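Local structure of elongation factor 1-beta (Pyrococcus horikoshii, 2YY3) at residues 7-12 against 84-89; 39-44 against 53-58. The protein probably promotes exchange of GDP for GTP on elongation factor 1-alpha, regenerating the form that delivers aminoacyl-tRNA to translation. All coordinates share one frame; numbering follows the deposited sequence.

Interaction 1: residues 7-12 against 84-89; sequences VGVIRV and EVETVS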
# COMPACT_ATOMS: atom_id res chain seq x y z
N VAL A 7 -4.36 -10.86 -3.01
CA VAL A 7 -4.23 -9.72 -2.12
C VAL A 7 -2.74 -9.54 -1.90
O VAL A 7 -2.03 -10.49 -1.62
CB VAL A 7 -4.89 -9.94 -0.72
CG1 VAL A 7 -4.23 -11.09 0.02
CG2 VAL A 7 -4.75 -8.66 0.12
N GLY A 8 -2.26 -8.31 -2.04
CA GLY A 8 -0.85 -8.04 -1.80
C GLY A 8 -0.77 -6.99 -0.71
O GLY A 8 -1.41 -5.94 -0.82
N VAL A 9 -0.03 -7.26 0.35
CA VAL A 9 0.05 -6.27 1.42
C VAL A 9 1.34 -5.48 1.31
O VAL A 9 2.43 -6.02 1.38
CB VAL A 9 -0.16 -6.95 2.84
CG1 VAL A 9 -0.09 -8.45 2.72
CG2 VAL A 9 0.84 -6.42 3.85
N ILE A 10 1.19 -4.18 1.07
CA ILE A 10 2.34 -3.30 0.91
C ILE A 10 2.56 -2.48 2.17
O ILE A 10 1.64 -1.85 2.70
CB ILE A 10 2.15 -2.33 -0.29
CG1 ILE A 10 1.93 -3.11 -1.58
CG2 ILE A 10 3.37 -1.48 -0.46
CD1 ILE A 10 0.48 -3.32 -1.93
N ARG A 11 3.80 -2.48 2.65
CA ARG A 11 4.14 -1.73 3.84
C ARG A 11 4.82 -0.45 3.43
O ARG A 11 5.82 -0.49 2.74
CB ARG A 11 5.08 -2.54 4.72
CG ARG A 11 5.24 -1.96 6.11
CD ARG A 11 6.03 -2.89 7.02
NE ARG A 11 7.45 -2.55 7.00
CZ ARG A 11 8.12 -2.11 8.06
NH1 ARG A 11 7.51 -1.95 9.23
NH2 ARG A 11 9.41 -1.81 7.93
N VAL A 12 4.28 0.69 3.85
CA VAL A 12 4.93 1.95 3.51
C VAL A 12 5.45 2.59 4.79
O VAL A 12 4.74 2.69 5.78
CB VAL A 12 3.96 2.94 2.76
CG1 VAL A 12 2.91 2.17 1.96
CG2 VAL A 12 3.30 3.90 3.75
N GLU A 84 7.16 -1.42 0.14
CA GLU A 84 7.52 -2.77 -0.26
C GLU A 84 6.33 -3.71 -0.20
O GLU A 84 5.37 -3.46 0.55
CB GLU A 84 8.63 -3.31 0.64
CG GLU A 84 9.90 -2.48 0.63
CD GLU A 84 10.63 -2.52 -0.70
OE1 GLU A 84 11.53 -1.67 -0.90
OE2 GLU A 84 10.31 -3.40 -1.54
N VAL A 85 6.38 -4.77 -0.99
CA VAL A 85 5.33 -5.78 -0.99
C VAL A 85 5.78 -6.89 -0.05
O VAL A 85 6.67 -7.67 -0.38
CB VAL A 85 5.11 -6.36 -2.40
CG1 VAL A 85 4.22 -7.59 -2.33
CG2 VAL A 85 4.48 -5.31 -3.29
N GLU A 86 5.17 -6.97 1.13
CA GLU A 86 5.54 -7.98 2.10
C GLU A 86 5.17 -9.41 1.66
O GLU A 86 6.00 -10.30 1.71
CB GLU A 86 4.90 -7.67 3.46
CG GLU A 86 5.26 -6.32 4.06
CD GLU A 86 6.76 -6.14 4.25
OE1 GLU A 86 7.50 -6.16 3.24
OE2 GLU A 86 7.21 -5.96 5.40
N THR A 87 3.91 -9.61 1.27
CA THR A 87 3.46 -10.93 0.81
C THR A 87 2.28 -10.78 -0.11
O THR A 87 1.63 -9.72 -0.16
CB THR A 87 3.01 -11.89 1.95
OG1 THR A 87 1.88 -11.34 2.63
CG2 THR A 87 4.14 -12.10 2.93
N VAL A 88 2.01 -11.86 -0.84
CA VAL A 88 0.90 -11.92 -1.77
C VAL A 88 0.16 -13.20 -1.47
O VAL A 88 0.79 -14.23 -1.22
CB VAL A 88 1.38 -11.97 -3.22
CG1 VAL A 88 0.16 -12.12 -4.16
CG2 VAL A 88 2.18 -10.73 -3.53
N SER A 89 -1.16 -13.16 -1.50
CA SER A 89 -1.90 -14.37 -1.21
C SER A 89 -3.14 -14.53 -2.04
O SER A 89 -3.72 -13.56 -2.50
CB SER A 89 -2.28 -14.41 0.27
OG SER A 89 -3.23 -15.44 0.50
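The carbonyl oxygen of E84 is gripped from strand 7-12 by two neighbouring residues: R11 N donates a hydrogen bond to E84 O at 2.8 Å, and I10 CA adds a C-H...O contact to the same oxygen at 3.1 Å. E84 N donates back to R11 O, closing a hydrogen-bonded pair. A similar pair joins V7 and S89 near the other end of the contact. Between them the register slips. V9 N bonds to T87 O at 3.0 Å, whereas V9 O accepts from E86 N at 2.9 Å, so that one residue faces two: a beta bulge, with E86 in a helical backbone conformation. This irregular pairing fastens 84-89 as an outermost strand of the antiparallel sheet of a ferredoxin-like alpha/beta fold, beside the inner strand 6-14. On the face toward helix 67-76, I10 CG1 meets V85 CG2 at 3.8 Å; V85 also rests on F67 of that helix. On the other face, CG1 of V9 lies alongside T87 OG1. R11 passes its CB over the bent chain of E86. Farther out, R11 NE and E86 OE2 form a long salt bridge of 3.8 Å. Guanidinium and carboxylate are nearly parallel (11°) yet displaced out of plane, so no N-H points at that oxygen; R11 NH1 instead pairs with E44 on strand 37-45.

Interaction 2: residues 39-44 against 53-58; sequences AKVERE and LKFYVL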
# COMPACT_ATOMS: atom_id res chain seq x y z
N ALA A 39 -8.76 -3.27 0.46
CA ALA A 39 -9.44 -4.14 1.40
C ALA A 39 -9.26 -3.68 2.85
O ALA A 39 -10.16 -3.85 3.68
CB ALA A 39 -8.91 -5.58 1.25
N LYS A 40 -8.11 -3.08 3.13
CA LYS A 40 -7.83 -2.69 4.50
C LYS A 40 -6.60 -1.82 4.60
O LYS A 40 -5.67 -1.97 3.82
CB LYS A 40 -7.64 -3.99 5.30
CG LYS A 40 -7.06 -3.86 6.67
CD LYS A 40 -6.68 -5.27 7.14
CE LYS A 40 -6.22 -5.32 8.59
NZ LYS A 40 -6.02 -6.73 9.05
N VAL A 41 -6.61 -0.90 5.55
CA VAL A 41 -5.48 -0.03 5.80
C VAL A 41 -5.19 -0.17 7.29
O VAL A 41 -6.05 0.06 8.14
CB VAL A 41 -5.77 1.44 5.47
CG1 VAL A 41 -4.57 2.29 5.86
CG2 VAL A 41 -6.04 1.59 4.00
N GLU A 42 -3.96 -0.52 7.60
CA GLU A 42 -3.58 -0.74 8.98
C GLU A 42 -2.38 0.12 9.35
O GLU A 42 -1.52 0.41 8.51
CB GLU A 42 -3.24 -2.21 9.14
CG GLU A 42 -3.07 -2.72 10.53
CD GLU A 42 -2.77 -4.21 10.52
OE1 GLU A 42 -1.81 -4.62 9.83
OE2 GLU A 42 -3.50 -4.96 11.21
N ARG A 43 -2.33 0.55 10.61
CA ARG A 43 -1.22 1.35 11.11
C ARG A 43 -0.46 0.55 12.15
O ARG A 43 -1.06 0.05 13.09
CB ARG A 43 -1.71 2.65 11.76
CG ARG A 43 -2.50 3.53 10.85
CD ARG A 43 -2.74 4.90 11.47
NE ARG A 43 -3.49 5.74 10.54
CZ ARG A 43 -3.71 7.04 10.71
NH1 ARG A 43 -3.24 7.67 11.77
NH2 ARG A 43 -4.41 7.71 9.80
N GLU A 44 0.85 0.42 11.97
CA GLU A 44 1.66 -0.29 12.95
C GLU A 44 2.77 0.64 13.47
O GLU A 44 3.91 0.61 13.00
CB GLU A 44 2.26 -1.58 12.34
CG GLU A 44 3.34 -1.39 11.28
CD GLU A 44 4.46 -2.44 11.37
OE1 GLU A 44 5.02 -2.62 12.48
OE2 GLU A 44 4.81 -3.06 10.33
N LEU A 53 2.55 2.02 7.56
CA LEU A 53 1.20 1.87 7.05
C LEU A 53 1.16 0.60 6.22
O LEU A 53 2.07 0.34 5.43
CB LEU A 53 0.80 3.08 6.20
CG LEU A 53 0.75 4.42 6.96
CD1 LEU A 53 0.43 5.54 6.01
CD2 LEU A 53 -0.30 4.35 8.07
N LYS A 54 0.11 -0.21 6.41
CA LYS A 54 -0.04 -1.44 5.68
C LYS A 54 -1.30 -1.44 4.83
O LYS A 54 -2.41 -1.30 5.34
CB LYS A 54 -0.07 -2.61 6.65
CG LYS A 54 1.30 -2.86 7.25
CD LYS A 54 1.29 -3.90 8.33
CE LYS A 54 0.84 -5.25 7.80
NZ LYS A 54 0.94 -6.25 8.90
N PHE A 55 -1.10 -1.58 3.52
CA PHE A 55 -2.20 -1.59 2.57
C PHE A 55 -2.45 -2.99 2.03
O PHE A 55 -1.51 -3.66 1.60
CB PHE A 55 -1.88 -0.64 1.41
CG PHE A 55 -1.94 0.82 1.79
CD1 PHE A 55 -3.12 1.54 1.65
CD2 PHE A 55 -0.84 1.44 2.36
CE1 PHE A 55 -3.20 2.87 2.08
CE2 PHE A 55 -0.90 2.76 2.79
CZ PHE A 55 -2.09 3.48 2.65
N TYR A 56 -3.70 -3.43 2.09
CA TYR A 56 -4.04 -4.75 1.57
C TYR A 56 -4.70 -4.45 0.25
O TYR A 56 -5.89 -4.16 0.18
CB TYR A 56 -5.02 -5.48 2.51
CG TYR A 56 -4.41 -5.82 3.84
CD1 TYR A 56 -3.97 -4.82 4.71
CD2 TYR A 56 -4.22 -7.15 4.22
CE1 TYR A 56 -3.37 -5.13 5.92
CE2 TYR A 56 -3.62 -7.48 5.43
CZ TYR A 56 -3.20 -6.46 6.27
OH TYR A 56 -2.59 -6.76 7.48
N VAL A 57 -3.90 -4.51 -0.81
CA VAL A 57 -4.37 -4.21 -2.15
C VAL A 57 -4.89 -5.45 -2.87
O VAL A 57 -4.25 -6.51 -2.86
CB VAL A 57 -3.24 -3.58 -2.97
CG1 VAL A 57 -3.76 -3.16 -4.33
CG2 VAL A 57 -2.66 -2.38 -2.21
N LEU A 58 -6.06 -5.32 -3.49
CA LEU A 58 -6.72 -6.41 -4.20
C LEU A 58 -6.39 -6.39 -5.70
O LEU A 58 -6.31 -5.33 -6.31
CB LEU A 58 -8.24 -6.31 -4.01
CG LEU A 58 -8.75 -6.39 -2.57
CD1 LEU A 58 -10.13 -5.76 -2.45
CD2 LEU A 58 -8.78 -7.85 -2.13
O HOH W 1 -0.37 -6.30 11.10
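K40 lays its aliphatic chain over one face of the Y56 ring, with CD 3.7 Å from the ring centroid and displaced toward the rim, a CH-pi contact. The chain can follow the ring because K40 CG stands anti to the backbone N (chi1 168°) and every later bond is extended. At the edge of the same ring, near its plane, E42 OE1 receives a weak hydrogen bond of 3.3 Å from Y56 OH, the carboxylate turned 78° against the ring. E42 OE1 also pairs with K54 NZ in a salt bridge of the same length. A water joins these two groups, donating to E42 OE1 and accepting from K54 NZ, each at 2.6 Å. K54 reaches this place by a bend at chi3 (62°), while a longer salt bridge from K40 NZ to E42 OE2 completes the network. With an alanine at Y56, the K40 chain is likely to lose the ring face it lies on, and E42 OE1 its hydroxyl partner. Beneath these groups the backbones of E42 and K54 form a hydrogen-bonded antiparallel pair, K54 N reaching E42 O at 2.7 Å, within the hairpin of strands 37-45 and 51-59. The opposite face of the hairpin packs on helix 21-31. There V41 CG2 meets F55 CE1 at 3.7 Å, and R43 CG lies alongside L53 CD2 before its guanidinium pairs with D22 and E25 of the helix. F55 also meets F74 of helix 67-76 edge to face. The helix side thus combines apolar packing of V41, F55 and L53 with the R43 salt bridges, while on the other K40 and K54 probably favour the ionised form of the E42 carboxylate, which partly offsets their charge.

Overall arrangement
Interactions 1 and 2 lie in one four-stranded antiparallel sheet, their centres about 9 Å apart. Across it the strands run 37-45, 51-59, 6-14, 80-90, so each interaction fixes one outermost strand to an inner one. The inner strands join the two directly through backbone bonds such as I10 N to F55 O, and through packing of I10 on V57. In sequence, the hairpin of interaction 2 falls wholly between the segments of interaction 1, which brings the chain's first and last strands together. Helices 21-31 and 67-76 pack on one face of the sheet. The result is the ferredoxin-like beta-alpha-beta-beta-alpha-beta framework of the guanine nucleotide exchange domain.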